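Local coordinates for protein nucleoside kinase (Methanococcus jannaschii, PDB 2C4E) that phosphorylates a wide range of nucleosides, preferring inosine, guanosine and cytidine, to nucleoside monophosphates, with ATP as the best phosphate donor, at residues S59-C64 with S86-S91; F182-K187 with D247-G252. All coordinates share one frame; numbering follows the deposited sequence.

Contact 1 of 2, residues S59-C64 with S86-S91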
loop_
_atom_site.group_PDB
_atom_site.type_symbol
_atom_site.label_atom_id
_atom_site.label_comp_id
_atom_site.label_asym_id
_atom_site.label_seq_id
_atom_site.Cartn_x
_atom_site.Cartn_y
_atom_site.Cartn_z
ATOM N N SER A 59 -22.610 16.009 -14.037
ATOM C CA SER A 59 -22.142 16.047 -12.668
ATOM C C SER A 59 -20.911 16.919 -12.555
ATOM O O SER A 59 -20.212 17.198 -13.529
ATOM C CB SER A 59 -21.855 14.641 -12.130
ATOM O OG SER A 59 -20.846 13.991 -12.871
ATOM N N GLU A 60 -20.677 17.375 -11.342
ATOM C CA GLU A 60 -19.481 18.116 -11.017
ATOM C C GLU A 60 -18.934 17.532 -9.732
ATOM O O GLU A 60 -19.679 17.003 -8.920
ATOM C CB GLU A 60 -19.767 19.618 -10.883
ATOM C CG GLU A 60 -20.704 20.051 -9.765
ATOM C CD GLU A 60 -20.848 21.575 -9.679
ATOM O OE1 GLU A 60 -20.507 22.266 -10.656
ATOM O OE2 GLU A 60 -21.308 22.092 -8.630
ATOM N N LEU A 61 -17.633 17.636 -9.553
ATOM C CA LEU A 61 -16.947 17.007 -8.449
ATOM C C LEU A 61 -16.207 18.029 -7.611
ATOM O O LEU A 61 -15.540 18.930 -8.157
ATOM C CB LEU A 61 -15.983 15.978 -9.034
ATOM C CG LEU A 61 -15.294 14.921 -8.169
ATOM C CD1 LEU A 61 -16.265 14.016 -7.470
ATOM C CD2 LEU A 61 -14.390 14.108 -9.083
ATOM N N LEU A 62 -16.336 17.917 -6.292
ATOM C CA LEU A 62 -15.577 18.734 -5.354
ATOM C C LEU A 62 -14.815 17.770 -4.449
ATOM O O LEU A 62 -15.417 17.089 -3.622
ATOM C CB LEU A 62 -16.490 19.641 -4.523
ATOM C CG LEU A 62 -15.773 20.782 -3.788
ATOM C CD1 LEU A 62 -16.806 21.761 -3.266
ATOM C CD2 LEU A 62 -14.895 20.274 -2.644
ATOM N N SER A 63 -13.497 17.709 -4.647
ATOM C CA SER A 63 -12.600 16.860 -3.875
ATOM C C SER A 63 -11.254 17.545 -3.708
ATOM O O SER A 63 -10.911 18.438 -4.481
ATOM C CB SER A 63 -12.336 15.528 -4.593
ATOM O OG SER A 63 -13.527 14.882 -4.988
ATOM N N CYS A 64 -10.498 17.112 -2.706
ATOM C CA CYS A 64 -9.081 17.448 -2.592
ATOM C C CYS A 64 -8.218 16.332 -3.194
ATOM O O CYS A 64 -8.258 15.184 -2.740
ATOM C CB CYS A 64 -8.688 17.644 -1.127
ATOM S SG CYS A 64 -9.428 19.087 -0.338
ATOM N N SER A 86 -13.816 21.648 -12.207
ATOM C CA SER A 86 -13.425 23.029 -11.923
ATOM C C SER A 86 -13.286 23.337 -10.428
ATOM O O SER A 86 -12.521 24.223 -10.059
ATOM C CB SER A 86 -14.410 24.017 -12.584
ATOM O OG SER A 86 -15.637 24.138 -11.887
ATOM N N LYS A 87 -14.002 22.599 -9.577
ATOM C CA LYS A 87 -13.971 22.839 -8.130
ATOM C C LYS A 87 -12.926 21.973 -7.385
ATOM O O LYS A 87 -12.821 22.071 -6.167
ATOM C CB LYS A 87 -15.359 22.659 -7.504
ATOM C CG LYS A 87 -16.394 23.737 -7.892
ATOM C CD LYS A 87 -17.809 23.306 -7.538
ATOM C CE LYS A 87 -18.795 24.460 -7.615
ATOM N NZ LYS A 87 -18.801 25.043 -8.984
ATOM N N LEU A 88 -12.141 21.151 -8.087
ATOM C CA LEU A 88 -11.123 20.342 -7.401
ATOM C C LEU A 88 -10.044 21.245 -6.797
ATOM O O LEU A 88 -9.624 22.223 -7.418
ATOM C CB LEU A 88 -10.447 19.340 -8.340
ATOM C CG LEU A 88 -11.226 18.148 -8.888
ATOM C CD1 LEU A 88 -10.282 17.188 -9.610
ATOM C CD2 LEU A 88 -12.017 17.420 -7.810
ATOM N N TYR A 89 -9.631 20.921 -5.575
ATOM C CA TYR A 89 -8.467 21.520 -4.954
ATOM C C TYR A 89 -7.267 20.620 -5.227
ATOM O O TYR A 89 -7.305 19.434 -4.931
ATOM C CB TYR A 89 -8.670 21.673 -3.445
ATOM C CG TYR A 89 -7.467 22.281 -2.771
ATOM C CD1 TYR A 89 -6.463 21.475 -2.241
ATOM C CD2 TYR A 89 -7.308 23.663 -2.709
ATOM C CE1 TYR A 89 -5.338 22.036 -1.643
ATOM C CE2 TYR A 89 -6.190 24.231 -2.114
ATOM C CZ TYR A 89 -5.213 23.410 -1.582
ATOM O OH TYR A 89 -4.100 23.954 -0.987
ATOM N N TYR A 90 -6.211 21.190 -5.802
ATOM C CA TYR A 90 -4.990 20.453 -6.108
ATOM C C TYR A 90 -3.922 20.805 -5.081
ATOM O O TYR A 90 -3.521 21.967 -4.964
ATOM C CB TYR A 90 -4.482 20.824 -7.503
ATOM C CG TYR A 90 -5.236 20.168 -8.638
ATOM C CD1 TYR A 90 -6.499 20.616 -9.020
ATOM C CD2 TYR A 90 -4.674 19.106 -9.340
ATOM C CE1 TYR A 90 -7.180 20.014 -10.073
ATOM C CE2 TYR A 90 -5.338 18.506 -10.388
ATOM C CZ TYR A 90 -6.590 18.956 -10.750
ATOM O OH TYR A 90 -7.240 18.346 -11.792
ATOM N N SER A 91 -3.463 19.804 -4.338
ATOM C CA SER A 91 -2.426 19.998 -3.331
ATOM C C SER A 91 -1.050 19.969 -3.988
ATOM O O SER A 91 -0.806 19.173 -4.895
ATOM C CB SER A 91 -2.506 18.907 -2.264
ATOM O OG SER A 91 -1.531 19.113 -1.257
HETATM O O HOH W 1 -16.205 20.903 -10.177
#
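Cys64 and Tyr89 pair in a small two-stranded parallel sheet, just past strand 58-62 at the edge of the main sheet of this ribokinase fold. Tyr89 N donates to Ser63 O at 3.0 Å, with a fairly straight N-H...O angle of 161°. The same oxygen also receives a weaker CA-H...O contact from Leu88 CA. A second CA-H...O contact runs from Cys64 CA to Tyr89 O at 3.5 Å. Earlier in the strand a water bridges the two segments: it donates to Leu61 O and accepts from Lys87 N at 2.8 Å.

Leu88 fills the middle of the contact. Its CD2 lies 3.7 Å from Ser63 CB and also meets Leu61 CG. Ser63 OG itself bonds to Gly12 O and Thr14 OG1. The Lys87 side chain reaches back to Glu60. The chain is bent at chi4, 59°, which sets NZ 3.7 Å from Glu60 OE1 in a long salt bridge. Glu60 OE2 is hydrogen-bonded to Thr9 OG1 and packs against Lys87 CE. An alanine in place of Glu60 would probably leave the Lys87 ammonium without this carboxylate and Thr9 OG1 without this partner. At the far end, Cys64 SG sits obliquely to the Tyr89 ring, 5.2 Å from the ring centroid, and touches Tyr89 CB at 4.1 Å.

Contact 2 of 2, residues F182-K187 with D247-G252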
loop_
_atom_site.group_PDB
_atom_site.type_symbol
_atom_site.label_atom_id
_atom_site.label_comp_id
_atom_site.label_asym_id
_atom_site.label_seq_id
_atom_site.Cartn_x
_atom_site.Cartn_y
_atom_site.Cartn_z
ATOM N N PHE A 182 -32.320 13.898 1.212
ATOM C CA PHE A 182 -32.270 12.456 0.974
ATOM C C PHE A 182 -31.160 11.893 1.823
ATOM O O PHE A 182 -30.001 12.266 1.647
ATOM C CB PHE A 182 -31.919 12.084 -0.472
ATOM C CG PHE A 182 -32.745 12.762 -1.534
ATOM C CD1 PHE A 182 -32.286 13.931 -2.128
ATOM C CD2 PHE A 182 -33.926 12.216 -1.978
ATOM C CE1 PHE A 182 -33.018 14.550 -3.130
ATOM C CE2 PHE A 182 -34.669 12.831 -3.005
ATOM C CZ PHE A 182 -34.212 13.991 -3.564
ATOM N N LEU A 183 -31.509 11.004 2.749
ATOM C CA LEU A 183 -30.558 10.353 3.625
ATOM C C LEU A 183 -30.466 8.884 3.243
ATOM O O LEU A 183 -31.462 8.151 3.294
ATOM C CB LEU A 183 -31.005 10.506 5.071
ATOM C CG LEU A 183 -30.171 9.820 6.153
ATOM C CD1 LEU A 183 -28.762 10.434 6.144
ATOM C CD2 LEU A 183 -30.863 10.020 7.479
ATOM N N PHE A 184 -29.278 8.476 2.834
ATOM C CA PHE A 184 -28.987 7.099 2.489
ATOM C C PHE A 184 -28.137 6.463 3.588
ATOM O O PHE A 184 -27.161 7.054 4.039
ATOM C CB PHE A 184 -28.177 7.028 1.191
ATOM C CG PHE A 184 -28.900 7.494 -0.049
ATOM C CD1 PHE A 184 -28.835 8.838 -0.454
ATOM C CD2 PHE A 184 -29.565 6.599 -0.866
ATOM C CE1 PHE A 184 -29.468 9.264 -1.620
ATOM C CE2 PHE A 184 -30.192 7.025 -2.018
ATOM C CZ PHE A 184 -30.142 8.350 -2.399
ATOM N N MET A 185 -28.486 5.252 3.992
ATOM C CA MET A 185 -27.645 4.469 4.882
ATOM C C MET A 185 -27.831 3.000 4.581
ATOM O O MET A 185 -28.924 2.554 4.275
ATOM C CB MET A 185 -27.990 4.731 6.352
ATOM C CG MET A 185 -27.448 6.043 6.911
ATOM S SD MET A 185 -27.727 6.132 8.716
ATOM C CE MET A 185 -29.364 6.735 8.726
ATOM N N ASN A 186 -26.756 2.243 4.677
ATOM C CA ASN A 186 -26.866 0.800 4.696
ATOM C C ASN A 186 -27.485 0.371 6.025
ATOM O O ASN A 186 -27.449 1.124 6.990
ATOM C CB ASN A 186 -25.497 0.163 4.502
ATOM C CG ASN A 186 -25.005 0.316 3.087
ATOM O OD1 ASN A 186 -25.733 0.022 2.141
ATOM N ND2 ASN A 186 -23.778 0.800 2.926
ATOM N N LYS A 187 -28.044 -0.832 6.065
ATOM C CA LYS A 187 -28.818 -1.273 7.232
ATOM C C LYS A 187 -28.035 -1.269 8.545
ATOM O O LYS A 187 -28.574 -0.880 9.574
ATOM C CB LYS A 187 -29.431 -2.653 7.002
ATOM C CG LYS A 187 -30.361 -3.108 8.139
ATOM C CD LYS A 187 -31.194 -4.322 7.740
ATOM C CE LYS A 187 -32.461 -4.444 8.579
ATOM N NZ LYS A 187 -33.435 -5.390 7.970
ATOM N N ASP A 247 -22.268 3.092 -4.116
ATOM C CA ASP A 247 -22.156 4.401 -4.763
ATOM C C ASP A 247 -22.976 4.424 -6.040
ATOM O O ASP A 247 -23.594 5.447 -6.371
ATOM C CB ASP A 247 -20.702 4.756 -5.068
ATOM C CG ASP A 247 -19.858 4.901 -3.816
ATOM O OD1 ASP A 247 -20.374 5.399 -2.794
ATOM O OD2 ASP A 247 -18.665 4.546 -3.769
ATOM N N SER A 248 -23.008 3.291 -6.743
ATOM C CA SER A 248 -23.749 3.199 -7.995
ATOM C C SER A 248 -25.258 3.251 -7.793
ATOM O O SER A 248 -25.956 3.798 -8.633
ATOM C CB SER A 248 -23.367 1.946 -8.775
ATOM O OG SER A 248 -23.881 0.791 -8.157
ATOM N N TYR A 249 -25.751 2.699 -6.688
ATOM C CA TYR A 249 -27.163 2.797 -6.351
ATOM C C TYR A 249 -27.528 4.258 -6.138
ATOM O O TYR A 249 -28.551 4.709 -6.598
ATOM C CB TYR A 249 -27.477 2.027 -5.071
ATOM C CG TYR A 249 -28.933 2.091 -4.632
ATOM C CD1 TYR A 249 -29.799 1.014 -4.863
ATOM C CD2 TYR A 249 -29.444 3.204 -3.964
ATOM C CE1 TYR A 249 -31.123 1.063 -4.476
ATOM C CE2 TYR A 249 -30.788 3.252 -3.559
ATOM C CZ TYR A 249 -31.613 2.171 -3.812
ATOM O OH TYR A 249 -32.940 2.203 -3.410
ATOM N N ARG A 250 -26.701 4.982 -5.386
ATOM C CA ARG A 250 -26.925 6.403 -5.170
ATOM C C ARG A 250 -26.848 7.190 -6.485
ATOM O O ARG A 250 -27.694 8.038 -6.730
ATOM C CB ARG A 250 -25.967 6.942 -4.100
ATOM C CG ARG A 250 -26.345 6.473 -2.688
ATOM C CD ARG A 250 -25.255 5.746 -1.969
ATOM N NE ARG A 250 -25.632 5.261 -0.641
ATOM C CZ ARG A 250 -26.010 4.023 -0.344
ATOM N NH1 ARG A 250 -26.131 3.090 -1.282
ATOM N NH2 ARG A 250 -26.292 3.711 0.920
ATOM N N ALA A 251 -25.880 6.870 -7.339
ATOM C CA ALA A 251 -25.765 7.491 -8.651
ATOM C C ALA A 251 -27.043 7.310 -9.461
ATOM O O ALA A 251 -27.560 8.265 -10.036
ATOM C CB ALA A 251 -24.554 6.939 -9.409
ATOM N N GLY A 252 -27.573 6.093 -9.479
ATOM C CA GLY A 252 -28.787 5.797 -10.216
ATOM C C GLY A 252 -29.996 6.499 -9.634
ATOM O O GLY A 252 -30.799 7.083 -10.372
#
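Arg250 sets its CG over one face of the Phe184 ring, offset toward the rim. Arg250 CG stands 3.8 Å from the Phe184 ring centroid, 14° off the ring normal, which is a CH-pi contact. Phe184 belongs to strand 182-186 of the central sheet, and Arg250 to helix 245-258, whose segment 247-252 runs roughly antiparallel to the strand. The two side chains slide past each other in opposite directions. The arginine chain turns at chi2, 123°, a value away from the staggered positions, and this sets the position of CD. Farther out, Arg250 NE comes 3.6 Å from Phe184 CB. The guanidinium plane is tilted 39° from the phenyl ring, so the two groups are not stacked flat.

Tyr249 joins from the same helix. Its CE2 meets Phe184 CE2 edge against edge at 4.1 Å. Tyr249 OH is hydrogen-bonded to Ser220 OG. Asn186, an ATP-binding residue, places OD1 3.9 Å from Arg250 NH2. Thr214 OG1, in another ATP-binding residue, links the two: it hydrogen-bonds both Asn186 OD1 and Arg250 NH2. Arg250 NH2 also forms a salt bridge with Asp160.

Arg250 is inferred to stabilise the transition state, and Asp247, three residues earlier in the helix, to be the proton acceptor. Phe184 packs on Arg250 CG, while Thr214 and Asp160 hold NH2 at the other end, consistent with a guanidinium held in place beside the ATP-binding residues for the inferred transition-state role.

From the N terminus, the chain first enters contact 1. From 59-64, which holds most of strand 58-62, the chain runs through helix 73-80 and returns at 86-91. This closes a short loop at one edge of the main sheet. Contact 2 opens much later, so the two lie in series and neither nest nor cross. Its wider loop runs from strand 182-186 through helices 187-197 and 201-205 and strands 210-214, 220-223 and 228-231 to helix 245-258. Contact 1 ties the end of the edge strand to the short strand 89-90; contact 2 ties an inner strand to a helix at the active site. Their centres are 21 Å apart and they do not touch, though both reach the same eight-stranded sheet.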